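Local structure of 16S rRNA aminocarboxypropyltransferase (Vulcanisaeta distributa, 5APG) at residues D168-D171 with N172-Q176; E151-A155 with G156-P160. The protein probably transfers the aminocarboxypropyl group of S-adenosylmethionine to N3 of an N1-methylpseudouridine in 16S rRNA, the last step in making a hypermodified pseudouridine. All blocks are in the same frame, centred on the assembly; numbering follows the deposited sequence.

Interaction 2 ends one helix and interaction 1 begins another, and the chain between them runs through helix 160-165; their centres are 19 Å apart and their nearest atoms about 7 Å, so the two do not touch. Each has one residue in the neighbourhood of the pocket that holds the bound selenium analogue of S-adenosylmethionine. From interaction 1, Leu-174 rests on the S-adenosylmethionine-binding Tyr-108, its side chain about 7 Å from the ligand. In interaction 2, Tyr-153 is farther off: it bonds to the carbonyl of Leu-95, and its side chain is about 8 Å from that of the S-adenosylmethionine-binding Leu-93 and about 10 Å from the ligand.

Interaction 1 (D168-D171 with N172-Q176); sequences DDVD and NGLEQ
Asp-171 and Glu-175 meet through the backbone in the first turn of helix 170-182: Glu-175 N donates to Asp-171 O at 3.1 Å, tilted from the carbonyl plane, while Glu-175 CG packs against that same oxygen. The two carboxylates stay apart, Asp-171 OD2 and Glu-175 OE2 being 5.7 Å from each other. Lys-50 lies near both, touching the side chain of Asp-171 and making a long, weak ion pair with Glu-175. Replacing Glu-175 with an alanine is likely to leave Lys-50 without this distant counter-charge and Asp-171 O without the methylene beside it.

Asn-172 meets the N-cap residue, Asp-169. Its backbone N-H points to Asp-169 OD1 over 3.1 Å and nearly straight (165°), arriving from above the carboxylate plane. With CG opposite its own backbone nitrogen (chi1 -173°), Asp-169 brings this oxygen forward over the helix start, where OD1 also lies 3.4 Å from Asn-172 CB. A water adds a second link, donating to Asp-169 O and accepting from Asn-172 ND2. Gly-173 N makes a weak bond to Asp-169 O.

On the buried side, Leu-174 N donates to Val-170 O at 2.9 Å. The two side chains lie alongside each other, pointing the same way, with Val-170 CG1 3.8 Å from Leu-174 CD1; Arg-92 touches both.

The cap thus satisfies an N-H that has no preceding helical carbonyl, and the carboxylates of Asp-169 and Asp-171 at this end would be expected to interact favourably with the helix dipole.

Interaction 2 (E151-A155 with G156-P160); sequences ERYAA and GDLSP
A Schellman motif closes helix 141-153, with Gly-156, at positive phi (78°), as its C-prime residue. Asp-157 N returns to Arg-152 O at 2.8 Å, and Gly-156 N to Tyr-153 O at 3.1 Å. Arg-152 O also accepts from Ala-155 N, the two donors arriving on opposite faces of the carbonyl plane.

In one of two modelled conformers of Arg-152, a salt-bridge network spans the reversal. Bent at chi2 and chi3, Arg-152 brings NH1 to Asp-157 OD2 at 3.0 Å, on the anti side of the carboxylate; the two flat groups are turned 67° from each other. From its NE side, the guanidinium grips Glu-151 with NE to OE1 and NH2 to OE2. The other carboxylate oxygen, Asp-157 OD1, forms an Asx turn with Ser-159 N at 3.0 Å and takes a further bond from Ser-159 OG.

Pro-160 fits against Arg-152 and Tyr-153: its CG is 3.7 Å from Arg-152 CB and 3.9 Å from Tyr-153 CE1. Asp-157 O lies at the tyrosine ring edge, while Tyr-153 OH bonds to Leu-95 O.

Ser-159 holds Asp-157 OD1 whichever way the arginine lies; in this conformer three guanidinium nitrogens are also engaged, which would probably restrain both groups and stabilise both carboxylates in their ionised form.

Interaction 1 (D168-D171 with N172-Q176)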
loop_
_atom_site.group_PDB
_atom_site.type_symbol
_atom_site.label_atom_id
_atom_site.label_comp_id
_atom_site.label_asym_id
_atom_site.label_seq_id
_atom_site.Cartn_x
_atom_site.Cartn_y
_atom_site.Cartn_z
ATOM N N ASP A 168 -8.244 -20.246 4.988
ATOM C CA ASP A 168 -8.508 -20.495 3.579
ATOM C C ASP A 168 -9.326 -19.352 2.995
ATOM O O ASP A 168 -9.140 -18.963 1.842
ATOM C CB ASP A 168 -9.244 -21.816 3.387
ATOM C CG ASP A 168 -8.330 -23.011 3.526
ATOM O OD1 ASP A 168 -7.210 -22.959 2.985
ATOM O OD2 ASP A 168 -8.727 -23.993 4.177
ATOM N N ASP A 169 -10.241 -18.828 3.803
ATOM C CA ASP A 169 -11.133 -17.760 3.372
ATOM C C ASP A 169 -10.436 -16.427 3.633
ATOM O O ASP A 169 -10.721 -15.740 4.613
ATOM C CB ASP A 169 -12.478 -17.861 4.109
ATOM C CG ASP A 169 -13.531 -16.890 3.584
ATOM O OD1 ASP A 169 -13.186 -15.910 2.890
ATOM O OD2 ASP A 169 -14.725 -17.113 3.880
ATOM N N VAL A 170 -9.504 -16.080 2.750
ATOM C CA VAL A 170 -8.720 -14.852 2.884
ATOM C C VAL A 170 -9.608 -13.608 2.845
ATOM O O VAL A 170 -9.429 -12.696 3.652
ATOM C CB VAL A 170 -7.652 -14.759 1.781
ATOM C CG1 VAL A 170 -6.922 -13.405 1.824
ATOM C CG2 VAL A 170 -6.673 -15.913 1.917
ATOM N N ASP A 171 -10.570 -13.587 1.922
ATOM C CA ASP A 171 -11.477 -12.450 1.765
ATOM C C ASP A 171 -12.133 -12.059 3.092
ATOM O O ASP A 171 -12.100 -10.894 3.482
ATOM C CB ASP A 171 -12.565 -12.754 0.729
ATOM C CG ASP A 171 -12.017 -12.872 -0.689
ATOM O OD1 ASP A 171 -10.825 -13.216 -0.846
ATOM O OD2 ASP A 171 -12.781 -12.612 -1.642
ATOM N N ASN A 172 -12.720 -13.031 3.787
ATOM C CA ASN A 172 -13.372 -12.753 5.063
ATOM C C ASN A 172 -12.382 -12.253 6.112
ATOM O O ASN A 172 -12.692 -11.358 6.903
ATOM C CB ASN A 172 -14.095 -13.998 5.580
ATOM C CG ASN A 172 -14.776 -13.763 6.918
ATOM O OD1 ASN A 172 -15.818 -13.110 6.990
ATOM N ND2 ASN A 172 -14.195 -14.308 7.984
ATOM N N GLY A 173 -11.187 -12.831 6.101
ATOM C CA GLY A 173 -10.151 -12.468 7.043
ATOM C C GLY A 173 -9.717 -11.024 6.872
ATOM O O GLY A 173 -9.586 -10.291 7.848
ATOM N N LEU A 174 -9.499 -10.612 5.627
ATOM C CA LEU A 174 -9.109 -9.236 5.346
ATOM C C LEU A 174 -10.216 -8.254 5.723
ATOM O O LEU A 174 -9.943 -7.187 6.278
ATOM C CB LEU A 174 -8.746 -9.063 3.873
ATOM C CG LEU A 174 -7.607 -9.925 3.330
ATOM C CD1 LEU A 174 -7.349 -9.586 1.863
ATOM C CD2 LEU A 174 -6.336 -9.747 4.163
ATOM N N GLU A 175 -11.460 -8.611 5.408
ATOM C CA GLU A 175 -12.603 -7.763 5.734
ATOM C C GLU A 175 -12.699 -7.543 7.241
ATOM O O GLU A 175 -13.038 -6.453 7.698
ATOM C CB GLU A 175 -13.906 -8.369 5.188
ATOM C CG GLU A 175 -13.963 -8.402 3.657
ATOM C CD GLU A 175 -15.199 -9.098 3.102
ATOM O OE1 GLU A 175 -15.942 -9.736 3.877
ATOM O OE2 GLU A 175 -15.424 -9.012 1.873
ATOM N N GLN A 176 -12.369 -8.574 8.012
ATOM C CA GLN A 176 -12.446 -8.478 9.464
ATOM C C GLN A 176 -11.320 -7.635 10.070
ATOM O O GLN A 176 -11.553 -6.870 11.007
ATOM C CB GLN A 176 -12.444 -9.871 10.093
ATOM C CG GLN A 176 -12.313 -9.852 11.603
ATOM C CD GLN A 176 -13.499 -9.200 12.295
ATOM O OE1 GLN A 176 -14.569 -9.034 11.707
ATOM N NE2 GLN A 176 -13.313 -8.825 13.555
HETATM O O HOH W 1 -11.913 -16.179 7.156
#

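Interaction 2 (E151-A155 with G156-P160)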
loop_
_atom_site.group_PDB
_atom_site.type_symbol
_atom_site.label_atom_id
_atom_site.label_comp_id
_atom_site.label_asym_id
_atom_site.label_seq_id
_atom_site.Cartn_x
_atom_site.Cartn_y
_atom_site.Cartn_z
ATOM N N GLU A 151 9.702 -12.294 -1.494
ATOM C CA GLU A 151 10.413 -13.051 -2.522
ATOM C C GLU A 151 9.432 -13.814 -3.404
ATOM O O GLU A 151 9.586 -13.860 -4.626
ATOM C CB GLU A 151 11.423 -14.016 -1.888
ATOM C CG GLU A 151 12.279 -14.789 -2.891
ATOM C CD GLU A 151 11.654 -16.112 -3.316
ATOM O OE1 GLU A 151 10.907 -16.704 -2.509
ATOM O OE2 GLU A 151 11.912 -16.560 -4.455
ATOM N N ARG A 152 8.421 -14.416 -2.785
ATOM C CA ARG A 152 7.391 -15.135 -3.524
ATOM C C ARG A 152 6.469 -14.168 -4.260
ATOM O O ARG A 152 6.140 -14.376 -5.424
ATOM C CB ARG A 152 6.576 -16.026 -2.582
ATOM C CG ARG A 152 7.347 -17.201 -1.989
ATOM C CD ARG A 152 7.601 -18.295 -3.020
ATOM N NE ARG A 152 8.757 -18.015 -3.866
ATOM C CZ ARG A 152 8.815 -18.285 -5.167
ATOM N NH1 ARG A 152 7.781 -18.841 -5.781
ATOM N NH2 ARG A 152 9.912 -17.994 -5.854
ATOM N N TYR A 153 6.052 -13.106 -3.571
ATOM C CA TYR A 153 5.172 -12.107 -4.182
ATOM C C TYR A 153 5.816 -11.447 -5.403
ATOM O O TYR A 153 5.146 -11.178 -6.401
ATOM C CB TYR A 153 4.784 -11.023 -3.174
ATOM C CG TYR A 153 3.984 -11.517 -1.988
ATOM C CD1 TYR A 153 3.191 -12.656 -2.079
ATOM C CD2 TYR A 153 4.015 -10.831 -0.781
ATOM C CE1 TYR A 153 2.455 -13.103 -0.988
ATOM C CE2 TYR A 153 3.288 -11.268 0.310
ATOM C CZ TYR A 153 2.511 -12.405 0.203
ATOM O OH TYR A 153 1.786 -12.829 1.295
ATOM N N ALA A 154 7.117 -11.184 -5.317
ATOM C CA ALA A 154 7.843 -10.549 -6.415
ATOM C C ALA A 154 8.038 -11.515 -7.575
ATOM O O ALA A 154 8.360 -11.101 -8.691
ATOM C CB ALA A 154 9.192 -10.020 -5.930
ATOM N N ALA A 155 7.849 -12.802 -7.308
ATOM C CA ALA A 155 7.961 -13.821 -8.344
ATOM C C ALA A 155 6.584 -14.242 -8.839
ATOM O O ALA A 155 6.448 -15.234 -9.556
ATOM C CB ALA A 155 8.731 -15.023 -7.826
ATOM N N GLY A 156 5.564 -13.484 -8.446
ATOM C CA GLY A 156 4.204 -13.734 -8.886
ATOM C C GLY A 156 3.504 -14.872 -8.162
ATOM O O GLY A 156 2.459 -15.344 -8.603
ATOM N N ASP A 157 4.074 -15.306 -7.041
ATOM C CA ASP A 157 3.529 -16.434 -6.292
ATOM C C ASP A 157 2.821 -15.965 -5.020
ATOM O O ASP A 157 3.456 -15.463 -4.093
ATOM C CB ASP A 157 4.651 -17.419 -5.953
ATOM C CG ASP A 157 4.174 -18.595 -5.125
ATOM O OD1 ASP A 157 2.949 -18.824 -5.030
ATOM O OD2 ASP A 157 5.039 -19.299 -4.568
ATOM N N LEU A 158 1.504 -16.156 -4.976
ATOM C CA LEU A 158 0.685 -15.658 -3.871
ATOM C C LEU A 158 0.359 -16.723 -2.826
ATOM O O LEU A 158 -0.419 -16.479 -1.905
ATOM C CB LEU A 158 -0.611 -15.058 -4.414
ATOM C CG LEU A 158 -0.428 -13.731 -5.154
ATOM C CD1 LEU A 158 -1.442 -13.588 -6.276
ATOM C CD2 LEU A 158 -0.549 -12.577 -4.164
ATOM N N SER A 159 0.970 -17.895 -2.957
ATOM C CA SER A 159 0.742 -18.981 -2.000
ATOM C C SER A 159 1.061 -18.664 -0.521
ATOM O O SER A 159 0.473 -19.282 0.359
ATOM C CB SER A 159 1.528 -20.228 -2.438
ATOM O OG SER A 159 2.927 -20.032 -2.342
ATOM N N PRO A 160 1.981 -17.717 -0.229
ATOM C CA PRO A 160 2.169 -17.424 1.202
ATOM C C PRO A 160 0.942 -16.915 1.970
ATOM O O PRO A 160 0.909 -17.081 3.188
ATOM C CB PRO A 160 3.234 -16.322 1.197
ATOM C CG PRO A 160 3.982 -16.519 -0.038
ATOM C CD PRO A 160 3.041 -17.093 -1.047
#